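Local coordinates for VipE (PDB 4QN8), which is an effector of Legionella pneumophila of undetermined molecular function, represented by a strand-free, mainly helical N-terminal part, and probably acts inside the host cell, at residues L5-R10 with S54-M59; E76-L81 with A109-H114; E121-T126 with N140-I145. One frame throughout, in Å; residues are numbered along the deposited sequence. Where two conformers were deposited one is given.

Contact 1: residues L5-R10 with S54-M59; sequences LTQTQR and SNHSKM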
ATOM      1  N   LEU A   5       4.645  -1.035  14.995  1.00 21.79           N
ATOM      2  CA  LEU A   5       6.058  -0.690  14.933  1.00 20.55           C
ATOM      3  C   LEU A   5       6.258   0.786  15.245  1.00 20.70           C
ATOM      4  O   LEU A   5       5.370   1.606  14.970  1.00 26.47           O
ATOM      5  CB  LEU A   5       6.584  -0.943  13.526  1.00 20.54           C
ATOM      6  CG  LEU A   5       6.507  -2.398  13.066  1.00 25.17           C
ATOM      7  CD1 LEU A   5       6.761  -2.516  11.567  1.00 26.26           C
ATOM      8  CD2 LEU A   5       7.535  -3.186  13.842  1.00 27.66           C
ATOM      9  N   THR A   6       7.418   1.124  15.809  1.00 19.95           N
ATOM     10  CA  THR A   6       7.744   2.521  16.078  1.00 24.33           C
ATOM     11  C   THR A   6       7.742   3.331  14.780  1.00 25.80           C
ATOM     12  O   THR A   6       7.227   4.452  14.730  1.00 26.78           O
ATOM     13  CB  THR A   6       9.085   2.654  16.813  1.00 28.09           C
ATOM     14  OG1 THR A   6       9.001   1.948  18.061  1.00 30.77           O
ATOM     15  CG2 THR A   6       9.402   4.122  17.086  1.00 29.42           C
ATOM     16  N   GLN A   7       8.296   2.746  13.720  1.00 24.27           N
ATOM     17  CA  GLN A   7       8.280   3.354  12.396  1.00 23.43           C
ATOM     18  C   GLN A   7       6.853   3.762  11.997  1.00 22.74           C
ATOM     19  O   GLN A   7       6.616   4.875  11.515  1.00 26.23           O
ATOM     20  CB  GLN A   7       8.850   2.349  11.391  1.00 29.92           C
ATOM     21  CG  GLN A   7       8.805   2.799   9.963  1.00 34.63           C
ATOM     22  CD  GLN A   7       9.466   1.813   9.012  1.00 30.16           C
ATOM     23  OE1 GLN A   7       9.523   2.061   7.814  1.00 31.58           O
ATOM     24  NE2 GLN A   7       9.984   0.701   9.548  1.00 31.00           N
ATOM     25  N   THR A   8       5.903   2.860  12.223  1.00 20.80           N
ATOM     26  CA  THR A   8       4.505   3.122  11.910  1.00 19.87           C
ATOM     27  C   THR A   8       3.978   4.291  12.723  1.00 20.23           C
ATOM     28  O   THR A   8       3.345   5.200  12.185  1.00 21.20           O
ATOM     29  CB  THR A   8       3.652   1.897  12.210  1.00 21.46           C
ATOM     30  OG1 THR A   8       3.945   0.892  11.236  1.00 21.20           O
ATOM     31  CG2 THR A   8       2.151   2.235  12.159  1.00 21.56           C
ATOM     32  N   GLN A   9       4.248   4.268  14.020  1.00 22.39           N
ATOM     33  CA  GLN A   9       3.767   5.327  14.904  1.00 22.24           C
ATOM     34  C   GLN A   9       4.260   6.698  14.470  1.00 23.54           C
ATOM     35  O   GLN A   9       3.505   7.673  14.502  1.00 21.00           O
ATOM     36  CB  GLN A   9       4.207   5.068  16.345  1.00 20.18           C
ATOM     37  CG  GLN A   9       3.601   3.810  16.974  1.00 23.03           C
ATOM     38  CD  GLN A   9       4.307   3.420  18.261  1.00 37.45           C
ATOM     39  OE1 GLN A   9       5.265   4.074  18.679  1.00 46.33           O
ATOM     40  NE2 GLN A   9       3.835   2.352  18.894  1.00 47.58           N
ATOM     41  N   ARG A  10       5.534   6.782  14.091  1.00 21.23           N
ATOM     42  CA  ARG A  10       6.117   8.080  13.757  1.00 21.36           C
ATOM     43  C   ARG A  10       5.507   8.583  12.458  1.00 26.40           C
ATOM     44  O   ARG A  10       5.182   9.759  12.340  1.00 21.28           O
ATOM     45  CB  ARG A  10       7.641   7.997  13.653  1.00 20.99           C
ATOM     46  CG  ARG A  10       8.316   7.510  14.938  1.00 21.47           C
ATOM     47  CD  ARG A  10       8.233   8.537  16.054  1.00 26.23           C
ATOM     48  NE  ARG A  10       8.665   7.979  17.334  1.00 25.61           N
ATOM     49  CZ  ARG A  10       9.935   7.874  17.718  1.00 32.31           C
ATOM     50  NH1 ARG A  10      10.917   8.301  16.927  1.00 26.19           N
ATOM     51  NH2 ARG A  10      10.226   7.352  18.901  1.00 29.63           N
ATOM     52  N   SER A  54      12.977  -4.611  15.438  1.00 25.81           N
ATOM     53  CA  SER A  54      14.301  -5.074  15.042  1.00 25.63           C
ATOM     54  C   SER A  54      14.199  -6.252  14.079  1.00 25.69           C
ATOM     55  O   SER A  54      15.215  -6.860  13.732  1.00 27.52           O
ATOM     56  CB  SER A  54      15.110  -5.496  16.270  1.00 30.71           C
ATOM     57  OG  SER A  54      14.557  -6.659  16.848  1.00 38.58           O
ATOM     58  N   ASN A  55      12.981  -6.581  13.663  1.00 27.15           N
ATOM     59  CA  ASN A  55      12.761  -7.723  12.769  1.00 26.99           C
ATOM     60  C   ASN A  55      11.561  -7.502  11.863  1.00 28.27           C
ATOM     61  O   ASN A  55      10.438  -7.901  12.198  1.00 36.13           O
ATOM     62  CB  ASN A  55      12.577  -9.017  13.576  1.00 25.39           C
ATOM     63  CG  ASN A  55      12.759 -10.273  12.724  1.00 33.21           C
ATOM     64  OD1 ASN A  55      13.737 -10.400  11.977  1.00 31.84           O
ATOM     65  ND2 ASN A  55      11.816 -11.205  12.833  1.00 34.70           N
ATOM     66  N   HIS A  56      11.778  -6.845  10.725  1.00 20.80           N
ATOM     67  CA  HIS A  56      10.666  -6.612   9.802  1.00 27.38           C
ATOM     68  C   HIS A  56      11.136  -6.334   8.377  1.00 23.72           C
ATOM     69  O   HIS A  56      12.095  -5.597   8.152  1.00 22.19           O
ATOM     70  CB  HIS A  56       9.745  -5.482  10.294  1.00 26.64           C
ATOM     71  CG  HIS A  56      10.415  -4.142  10.374  1.00 27.54           C
ATOM     72  ND1 HIS A  56      10.914  -3.644  11.563  1.00 21.64           N
ATOM     73  CD2 HIS A  56      10.667  -3.209   9.438  1.00 29.84           C
ATOM     74  CE1 HIS A  56      11.460  -2.456  11.337  1.00 30.15           C
ATOM     75  NE2 HIS A  56      11.318  -2.165  10.063  1.00 31.62           N
ATOM     76  N   SER A  57      10.455  -6.938   7.418  1.00 21.00           N
ATOM     77  CA  SER A  57      10.715  -6.636   6.023  1.00 21.72           C
ATOM     78  C   SER A  57      10.129  -5.285   5.661  1.00 20.62           C
ATOM     79  O   SER A  57       9.374  -4.680   6.440  1.00 20.81           O
ATOM     80  CB  SER A  57      10.104  -7.707   5.121  1.00 18.40           C
ATOM     81  OG  SER A  57       8.694  -7.625   5.144  1.00 19.11           O
ATOM     82  N   LYS A  58      10.458  -4.811   4.464  1.00 23.82           N
ATOM     83  CA  LYS A  58       9.837  -3.586   3.964  1.00 23.95           C
ATOM     84  C   LYS A  58       8.322  -3.725   3.856  1.00 21.48           C
ATOM     85  O   LYS A  58       7.584  -2.853   4.328  1.00 21.46           O
ATOM     86  CB  LYS A  58      10.452  -3.166   2.627  1.00 26.03           C
ATOM     87  CG  LYS A  58       9.843  -1.901   2.041  1.00 25.05           C
ATOM     88  CD  LYS A  58      10.626  -1.462   0.811  1.00 25.36           C
ATOM     89  CE  LYS A  58       9.966  -0.268   0.135  1.00 26.90           C
ATOM     90  NZ  LYS A  58      10.938   0.340  -0.830  1.00 31.22           N
HETATM   91  N   MSE A  59       7.841  -4.816   3.257  1.00 17.88           N
HETATM   92  CA  MSE A  59       6.398  -5.036   3.224  1.00 16.94           C
HETATM   93  C   MSE A  59       5.781  -5.174   4.615  1.00 17.69           C
HETATM   94  O   MSE A  59       4.678  -4.669   4.840  1.00 19.66           O
HETATM   95  CB  MSE A  59       5.983  -6.211   2.340  1.00 22.01           C
HETATM   96  CG  MSE A  59       4.463  -6.429   2.381  1.00 22.57           C
HETATM   97 SE   MSE A  59       3.474  -4.813   1.832  0.38 37.29          SE
HETATM   98  CE  MSE A  59       4.317  -4.901   0.110  1.00 14.09           C
TER
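L5 and H56 mark the nearest approach of the two backbones, their CA atoms 9.1 Å apart, so that residues 5-10 and 54-59 meet through side chains alone. L5 is the N-cap residue of helix 6-20, and H56 lies in the extended run that leads into helix 58-69, which S57 caps through its side chain OG. The imidazole takes up the middle of the interface: L5 CD1 lies over one of its faces, 4.1 Å above the ring plane and displaced toward the rim, while L5 CD2 comes within 4.1 Å of H56 ND1. For H56, a chi1 of 63° sets CG between its own backbone N and carbonyl carbon, and this turns the ring toward the start of helix 6-20. Q7 reaches across from two residues further along with a fully extended chain, CG opposite the backbone N (chi1 176°). Its amide plane stands 57° from the imidazole plane, with Q7 NE2 3.2 Å from H56 NE2. The stronger polar partners lie outside: H56 ND1 is hydrogen-bonded to S52 O, and Q7 OE1 accepts from T39 N. H56 NE2 has a weak hydrogen bond to T39 O. The S52 bond, with L5 CD1 over a face, probably limits rotation of the ring, and it is consistent with a proton on ND1.

Contact 2: residues E76-L81 with A109-H114; sequences EILHQL and AFEMAH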
ATOM      1  N   GLU A  76     -15.183   5.458   1.129  1.00 24.98           N
ATOM      2  CA  GLU A  76     -14.987   6.339  -0.024  1.00 24.02           C
ATOM      3  C   GLU A  76     -13.729   7.199   0.097  1.00 21.72           C
ATOM      4  O   GLU A  76     -13.078   7.466  -0.909  1.00 22.08           O
ATOM      5  CB  GLU A  76     -16.229   7.194  -0.308  1.00 30.42           C
ATOM      6  CG  GLU A  76     -17.402   6.415  -0.915  1.00 42.37           C
ATOM      7  CD  GLU A  76     -17.227   6.061  -2.392  1.00 54.06           C
ATOM      8  OE1 GLU A  76     -16.108   6.206  -2.930  1.00 52.21           O
ATOM      9  OE2 GLU A  76     -18.223   5.628  -3.018  1.00 61.47           O
ATOM     10  N   ILE A  77     -13.372   7.621   1.314  1.00 19.52           N
ATOM     11  CA  ILE A  77     -12.076   8.296   1.515  1.00 18.33           C
ATOM     12  C   ILE A  77     -10.912   7.365   1.165  1.00 22.10           C
ATOM     13  O   ILE A  77      -9.957   7.763   0.483  1.00 21.24           O
ATOM     14  CB  ILE A  77     -11.896   8.848   2.952  1.00 26.45           C
ATOM     15  CG1 ILE A  77     -12.891   9.984   3.229  1.00 33.87           C
ATOM     16  CG2 ILE A  77     -10.471   9.365   3.146  1.00 20.27           C
ATOM     17  CD1 ILE A  77     -12.459  11.329   2.677  1.00 36.68           C
ATOM     18  N   LEU A  78     -10.991   6.121   1.626  1.00 17.50           N
ATOM     19  CA  LEU A  78     -10.012   5.112   1.260  1.00 13.18           C
ATOM     20  C   LEU A  78      -9.950   4.901  -0.251  1.00 14.05           C
ATOM     21  O   LEU A  78      -8.856   4.783  -0.817  1.00 17.95           O
ATOM     22  CB  LEU A  78     -10.343   3.802   1.977  1.00 13.58           C
ATOM     23  CG  LEU A  78      -9.661   2.534   1.492  1.00 15.65           C
ATOM     24  CD1 LEU A  78      -8.166   2.555   1.815  1.00 16.24           C
ATOM     25  CD2 LEU A  78     -10.364   1.354   2.168  1.00 17.87           C
ATOM     26  N   HIS A  79     -11.101   4.875  -0.912  1.00 15.59           N
ATOM     27  CA  HIS A  79     -11.091   4.640  -2.362  1.00 17.43           C
ATOM     28  C   HIS A  79     -10.385   5.787  -3.079  1.00 19.51           C
ATOM     29  O   HIS A  79      -9.584   5.579  -3.991  1.00 18.45           O
ATOM     30  CB  HIS A  79     -12.501   4.482  -2.912  1.00 18.35           C
ATOM     31  CG  HIS A  79     -12.525   4.128  -4.360  1.00 22.62           C
ATOM     32  ND1 HIS A  79     -12.278   2.847  -4.807  1.00 24.73           N
ATOM     33  CD2 HIS A  79     -12.719   4.887  -5.464  1.00 27.64           C
ATOM     34  CE1 HIS A  79     -12.340   2.830  -6.130  1.00 32.75           C
ATOM     35  NE2 HIS A  79     -12.600   4.054  -6.552  1.00 26.19           N
ATOM     36  N   GLN A  80     -10.693   7.001  -2.640  1.00 16.52           N
ATOM     37  CA  GLN A  80     -10.158   8.228  -3.233  1.00 19.29           C
ATOM     38  C   GLN A  80      -8.647   8.273  -3.009  1.00 17.36           C
ATOM     39  O   GLN A  80      -7.878   8.560  -3.934  1.00 18.91           O
ATOM     40  CB  GLN A  80     -10.853   9.414  -2.551  1.00 23.19           C
ATOM     41  CG  GLN A  80     -10.678  10.787  -3.147  1.00 34.15           C
ATOM     42  CD  GLN A  80     -11.515  11.819  -2.383  1.00 31.03           C
ATOM     43  OE1 GLN A  80     -11.350  11.983  -1.168  1.00 30.17           O
ATOM     44  NE2 GLN A  80     -12.435  12.495  -3.083  1.00 34.35           N
ATOM     45  N   LEU A  81      -8.207   7.962  -1.793  1.00 15.92           N
ATOM     46  CA  LEU A  81      -6.770   7.948  -1.508  1.00 13.92           C
ATOM     47  C   LEU A  81      -6.059   6.923  -2.384  1.00 18.59           C
ATOM     48  O   LEU A  81      -5.024   7.216  -2.978  1.00 16.07           O
ATOM     49  CB  LEU A  81      -6.479   7.653  -0.033  1.00 17.58           C
ATOM     50  CG  LEU A  81      -6.690   8.776   0.981  1.00 24.06           C
ATOM     51  CD1 LEU A  81      -6.533   8.226   2.395  1.00 22.17           C
ATOM     52  CD2 LEU A  81      -5.720   9.923   0.737  1.00 21.55           C
ATOM     53  N   ALA A 109      -4.574  -3.386  -1.766  1.00 15.05           N
ATOM     54  CA  ALA A 109      -4.839  -4.679  -1.127  1.00 18.55           C
ATOM     55  C   ALA A 109      -5.794  -4.559   0.060  1.00 17.91           C
ATOM     56  O   ALA A 109      -6.619  -5.442   0.291  1.00 15.38           O
ATOM     57  CB  ALA A 109      -3.541  -5.336  -0.689  1.00 19.26           C
ATOM     58  N   PHE A 110      -5.672  -3.482   0.820  1.00 15.31           N
ATOM     59  CA  PHE A 110      -6.522  -3.298   1.987  1.00 14.08           C
ATOM     60  C   PHE A 110      -7.944  -3.030   1.527  1.00 14.05           C
ATOM     61  O   PHE A 110      -8.915  -3.554   2.094  1.00 14.91           O
ATOM     62  CB  PHE A 110      -6.000  -2.130   2.813  1.00 14.61           C
ATOM     63  CG  PHE A 110      -6.759  -1.892   4.078  1.00 14.00           C
ATOM     64  CD1 PHE A 110      -6.432  -2.584   5.237  1.00 16.45           C
ATOM     65  CD2 PHE A 110      -7.794  -0.973   4.113  1.00 13.34           C
ATOM     66  CE1 PHE A 110      -7.125  -2.355   6.417  1.00 16.13           C
ATOM     67  CE2 PHE A 110      -8.491  -0.731   5.295  1.00 17.06           C
ATOM     68  CZ  PHE A 110      -8.155  -1.426   6.448  1.00 16.78           C
ATOM     69  N   GLU A 111      -8.075  -2.206   0.496  1.00 14.10           N
ATOM     70  CA  GLU A 111      -9.397  -1.946  -0.046  1.00 14.90           C
ATOM     71  C   GLU A 111      -9.985  -3.212  -0.647  1.00 15.65           C
ATOM     72  O   GLU A 111     -11.196  -3.444  -0.535  1.00 18.80           O
ATOM     73  CB  GLU A 111      -9.409  -0.792  -1.064  1.00 14.80           C
ATOM     74  CG  GLU A 111     -10.839  -0.285  -1.321  1.00 16.70           C
ATOM     75  CD  GLU A 111     -10.919   0.758  -2.421  1.00 17.31           C
ATOM     76  OE1 GLU A 111      -9.859   1.296  -2.817  1.00 19.99           O
ATOM     77  OE2 GLU A 111     -12.053   1.062  -2.875  1.00 18.14           O
HETATM   78  N   MSE A 112      -9.164  -4.047  -1.286  1.00 14.13           N
HETATM   79  CA  MSE A 112      -9.702  -5.281  -1.844  0.52 19.78           C
HETATM   80  C   MSE A 112     -10.086  -6.273  -0.755  1.00 18.73           C
HETATM   81  O   MSE A 112     -10.994  -7.103  -0.946  1.00 21.61           O
HETATM   82  CB  MSE A 112      -8.718  -5.914  -2.822  0.52 19.90           C
HETATM   83  CG  MSE A 112      -8.472  -5.037  -4.030  0.52 14.47           C
HETATM   84 SE   MSE A 112      -7.032  -5.735  -5.103  0.52 23.88          SE
HETATM   85  CE  MSE A 112      -7.963  -7.218  -5.946  0.52 25.09           C
ATOM     86  N   ALA A 113      -9.423  -6.182   0.390  1.00 13.90           N
ATOM     87  CA  ALA A 113      -9.705  -7.118   1.473  1.00 15.39           C
ATOM     88  C   ALA A 113     -11.064  -6.842   2.087  1.00 17.52           C
ATOM     89  O   ALA A 113     -11.778  -7.765   2.499  1.00 20.30           O
ATOM     90  CB  ALA A 113      -8.629  -7.035   2.531  1.00 16.88           C
ATOM     91  N   HIS A 114     -11.430  -5.570   2.149  1.00 14.97           N
ATOM     92  CA  HIS A 114     -12.596  -5.191   2.945  1.00 15.88           C
ATOM     93  C   HIS A 114     -13.727  -4.646   2.102  1.00 18.94           C
ATOM     94  O   HIS A 114     -14.894  -4.781   2.459  1.00 18.10           O
ATOM     95  CB  HIS A 114     -12.186  -4.188   4.032  1.00 15.81           C
ATOM     96  CG  HIS A 114     -11.178  -4.739   4.990  1.00 16.38           C
ATOM     97  ND1 HIS A 114     -11.448  -5.802   5.816  1.00 17.00           N
ATOM     98  CD2 HIS A 114      -9.885  -4.396   5.231  1.00 15.29           C
ATOM     99  CE1 HIS A 114     -10.371  -6.096   6.531  1.00 20.44           C
ATOM    100  NE2 HIS A 114      -9.413  -5.251   6.190  1.00 15.65           N
TER
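L78 and H79 of helix 75-88 meet F110 and E111 of helix 103-114 in a roughly antiparallel helix pair of VipE's mainly helical fold, the short segments making 144° between their directions with axes 10.4 Å apart at closest. The close-packed half is apolar and buried. L78 CD2 touches the edge of the F110 ring, 4.0 Å from F110 CD2, and also lies 3.9 Å from E111 CG, the leucine and glutamate chains running past each other in opposite directions. F153 of helix 135-154 meets F110 edge-to-face. The H79 side is more exposed and rests on a single short polar bond; the side chains of E76 and H114, both exposed, stay more than 6 Å from the other segment. With its CG opposite the backbone N (chi1 -175°), H79 turns ND1 to the carboxylate that E111 extends toward helix 75-88. H122 stacks on the H79 ring and gives a hydrogen bond to E111 OE1, so both carboxylate oxygens of this buried glutamate have a histidine partner, which would probably stabilise its negative charge. The H79 ND1 to E111 OE2 bond is 2.6 Å long, and the oxygen, using its syn lone pair, sits just 5° out of the imidazole plane.

Contact 3: residues E121-T126 with N140-I145; sequences EHFNST and NLKAVI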
ATOM      1  N   GLU A 121     -12.818  -1.150  -9.275  1.00 22.67           N
ATOM      2  CA  GLU A 121     -12.765  -0.038 -10.221  1.00 22.88           C
ATOM      3  C   GLU A 121     -11.334   0.454 -10.511  1.00 19.59           C
ATOM      4  O   GLU A 121     -11.090   1.093 -11.535  1.00 23.85           O
ATOM      5  CB  GLU A 121     -13.641   1.118  -9.731  1.00 26.00           C
ATOM      6  CG  GLU A 121     -15.107   0.739  -9.509  1.00 38.47           C
ATOM      7  CD  GLU A 121     -15.924   1.879  -8.915  1.00 52.27           C
ATOM      8  OE1 GLU A 121     -15.400   3.017  -8.848  1.00 50.36           O
ATOM      9  OE2 GLU A 121     -17.088   1.637  -8.515  1.00 59.50           O
ATOM     10  N   HIS A 122     -10.402   0.156  -9.617  1.00 19.68           N
ATOM     11  CA  HIS A 122      -9.018   0.620  -9.780  1.00 21.60           C
ATOM     12  C   HIS A 122      -8.334  -0.052 -10.963  1.00 21.04           C
ATOM     13  O   HIS A 122      -7.377   0.493 -11.528  1.00 21.38           O
ATOM     14  CB  HIS A 122      -8.186   0.364  -8.526  1.00 19.02           C
ATOM     15  CG  HIS A 122      -8.589   1.184  -7.345  1.00 19.58           C
ATOM     16  ND1 HIS A 122      -8.672   2.560  -7.386  1.00 18.55           N
ATOM     17  CD2 HIS A 122      -8.909   0.821  -6.080  1.00 22.19           C
ATOM     18  CE1 HIS A 122      -9.039   3.006  -6.193  1.00 18.40           C
ATOM     19  NE2 HIS A 122      -9.177   1.973  -5.388  1.00 16.88           N
ATOM     20  N   PHE A 123      -8.820  -1.232 -11.344  1.00 19.99           N
ATOM     21  CA  PHE A 123      -8.212  -1.970 -12.455  1.00 22.39           C
ATOM     22  C   PHE A 123      -8.600  -1.399 -13.804  1.00 25.24           C
ATOM     23  O   PHE A 123      -8.063  -1.813 -14.827  1.00 27.66           O
ATOM     24  CB  PHE A 123      -8.548  -3.460 -12.360  1.00 21.72           C
ATOM     25  CG  PHE A 123      -8.029  -4.092 -11.102  1.00 22.95           C
ATOM     26  CD1 PHE A 123      -6.723  -4.548 -11.026  1.00 24.77           C
ATOM     27  CD2 PHE A 123      -8.823  -4.170  -9.974  1.00 23.18           C
ATOM     28  CE1 PHE A 123      -6.232  -5.107  -9.856  1.00 21.54           C
ATOM     29  CE2 PHE A 123      -8.337  -4.728  -8.800  1.00 18.38           C
ATOM     30  CZ  PHE A 123      -7.043  -5.191  -8.739  1.00 22.35           C
ATOM     31  N   ASN A 124      -9.529  -0.449 -13.790  1.00 26.59           N
ATOM     32  CA  ASN A 124      -9.922   0.295 -14.983  1.00 27.70           C
ATOM     33  C   ASN A 124      -9.153   1.603 -15.166  1.00 25.64           C
ATOM     34  O   ASN A 124      -9.311   2.288 -16.182  1.00 29.33           O
ATOM     35  CB  ASN A 124     -11.424   0.595 -14.944  1.00 29.85           C
ATOM     36  CG  ASN A 124     -12.268  -0.641 -15.139  1.00 43.64           C
ATOM     37  OD1 ASN A 124     -11.852  -1.590 -15.810  1.00 49.99           O
ATOM     38  ND2 ASN A 124     -13.466  -0.639 -14.558  1.00 47.00           N
ATOM     39  N   SER A 125      -8.323   1.944 -14.187  1.00 22.57           N
ATOM     40  CA  SER A 125      -7.653   3.237 -14.158  1.00 22.86           C
ATOM     41  C   SER A 125      -6.596   3.300 -15.258  1.00 24.22           C
ATOM     42  O   SER A 125      -6.067   2.259 -15.677  1.00 20.67           O
ATOM     43  CB  SER A 125      -7.002   3.460 -12.789  1.00 23.71           C
ATOM     44  OG  SER A 125      -5.968   2.503 -12.580  1.00 22.47           O
ATOM     45  N   THR A 126      -6.293   4.512 -15.722  1.00 27.68           N
ATOM     46  CA  THR A 126      -5.311   4.700 -16.793  1.00 22.56           C
ATOM     47  C   THR A 126      -3.972   4.061 -16.429  1.00 23.79           C
ATOM     48  O   THR A 126      -3.342   3.400 -17.254  1.00 24.19           O
ATOM     49  CB  THR A 126      -5.100   6.198 -17.105  1.00 25.29           C
ATOM     50  OG1 THR A 126      -6.343   6.782 -17.534  1.00 26.46           O
ATOM     51  CG2 THR A 126      -4.062   6.382 -18.208  1.00 29.85           C
ATOM     52  N   ASN A 140      -2.700 -12.011 -13.175  1.00 22.70           N
ATOM     53  CA  ASN A 140      -1.555 -12.227 -12.289  1.00 22.92           C
ATOM     54  C   ASN A 140      -1.415 -11.126 -11.247  1.00 19.71           C
ATOM     55  O   ASN A 140      -0.988 -11.385 -10.112  1.00 20.56           O
ATOM     56  CB  ASN A 140      -0.249 -12.384 -13.081  1.00 22.44           C
ATOM     57  CG  ASN A 140      -0.150 -13.722 -13.784  1.00 29.56           C
ATOM     58  OD1 ASN A 140      -0.551 -14.757 -13.242  1.00 41.81           O
ATOM     59  ND2 ASN A 140       0.393 -13.707 -14.995  1.00 32.02           N
ATOM     60  N   LEU A 141      -1.747  -9.891 -11.626  1.00 19.01           N
ATOM     61  CA  LEU A 141      -1.727  -8.778 -10.672  1.00 18.11           C
ATOM     62  C   LEU A 141      -2.626  -9.120  -9.489  1.00 18.20           C
ATOM     63  O   LEU A 141      -2.240  -8.943  -8.326  1.00 18.73           O
ATOM     64  CB  LEU A 141      -2.170  -7.462 -11.331  1.00 14.96           C
ATOM     65  CG  LEU A 141      -2.316  -6.231 -10.423  1.00 17.21           C
ATOM     66  CD1 LEU A 141      -1.011  -6.000  -9.653  1.00 14.87           C
ATOM     67  CD2 LEU A 141      -2.695  -4.976 -11.221  1.00 19.85           C
ATOM     68  N   LYS A 142      -3.816  -9.642  -9.777  1.00 19.20           N
ATOM     69  CA  LYS A 142      -4.751  -9.998  -8.715  1.00 17.62           C
ATOM     70  C   LYS A 142      -4.371 -11.273  -7.963  1.00 18.51           C
ATOM     71  O   LYS A 142      -4.356 -11.292  -6.721  1.00 18.75           O
ATOM     72  CB  LYS A 142      -6.175 -10.131  -9.272  1.00 23.03           C
ATOM     73  CG  LYS A 142      -6.781  -8.815  -9.732  1.00 25.33           C
ATOM     74  CD  LYS A 142      -8.164  -9.054 -10.311  1.00 29.85           C
ATOM     75  CE  LYS A 142      -8.822  -7.749 -10.735  1.00 29.06           C
ATOM     76  NZ  LYS A 142     -10.144  -8.021 -11.378  1.00 32.19           N
ATOM     77  N   ALA A 143      -4.078 -12.331  -8.706  1.00 18.73           N
ATOM     78  CA  ALA A 143      -3.942 -13.660  -8.104  1.00 17.84           C
ATOM     79  C   ALA A 143      -2.567 -13.895  -7.492  1.00 18.73           C
ATOM     80  O   ALA A 143      -2.435 -14.686  -6.561  1.00 21.21           O
ATOM     81  CB  ALA A 143      -4.254 -14.740  -9.119  1.00 25.27           C
ATOM     82  N   VAL A 144      -1.538 -13.238  -8.026  1.00 22.67           N
ATOM     83  CA  VAL A 144      -0.175 -13.473  -7.537  1.00 20.01           C
ATOM     84  C   VAL A 144       0.374 -12.289  -6.752  1.00 22.97           C
ATOM     85  O   VAL A 144       0.877 -12.452  -5.631  1.00 25.02           O
ATOM     86  CB  VAL A 144       0.790 -13.806  -8.688  1.00 16.93           C
ATOM     87  CG1 VAL A 144       2.221 -13.933  -8.169  1.00 19.38           C
ATOM     88  CG2 VAL A 144       0.343 -15.086  -9.390  1.00 18.17           C
ATOM     89  N   ILE A 145       0.267 -11.094  -7.330  1.00 17.31           N
ATOM     90  CA  ILE A 145       0.914  -9.918  -6.752  1.00 13.56           C
ATOM     91  C   ILE A 145       0.141  -9.348  -5.562  1.00 17.42           C
ATOM     92  O   ILE A 145       0.719  -9.099  -4.508  1.00 16.68           O
ATOM     93  CB  ILE A 145       1.196  -8.846  -7.827  1.00 17.04           C
ATOM     94  CG1 ILE A 145       2.216  -9.396  -8.835  1.00 22.05           C
ATOM     95  CG2 ILE A 145       1.746  -7.582  -7.205  1.00 18.74           C
ATOM     96  CD1 ILE A 145       2.525  -8.416  -9.969  1.00 26.34           C
TER
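F123 enters from the 3-10 turn 121-124 and offers its ring to helix 135-154, the nearest CA atoms, those of F123 and K142, being 9.5 Å apart. Along the helix segment, N140 comes first: its carbonyl accepts from both V144 N and I145 N, the second bond belonging to a wider pi-type turn at 141-145. L141 follows, with CG opposite its backbone N (chi1 175°), and its CD2 meets the ring at the edge, 3.8 Å from F123 CE1. K142 is next and lays its extended chain across one face. Its CE stands 3.5 Å from the F123 ring centroid and 5° off the normal, a CH-pi contact almost exactly over the centre. The ammonium group, K142 NZ, is 4.5 Å from the F123 centroid in a cation-pi interaction 18° off the normal. E120 makes a salt bridge with the same NZ, so the lysine end is held by a carboxylate as well as by the ring. On the other segment, H122 O accepts from both S125 N and S125 OG, tying the turn to the cap of helix 126-131. The phenylalanine thus joins the stretch between helices 116-119 and 126-131 to helix 135-154, touching L146 there and M112 of helix 103-114.

How the contacts relate
The three contacts follow one another in series along a strand-free helical chain, each closing before the next opens. Contact 1 stands apart, its centre about 22 Å from that of contact 2 and about 26 Å from that of contact 3, on the opposite side of the chain's centre from both; helix 58-69 is followed in the chain by helix 75-88 of contact 2. Contacts 2 and 3 have centres about 13 Å apart and touch directly, the H122 side chain reaching H79 and E111. Contacts 2 and 3 therefore form one continuous region in which four chain segments meet, whereas contact 1 lies where the start of helix 6-20 meets the residues leading into helix 58-69.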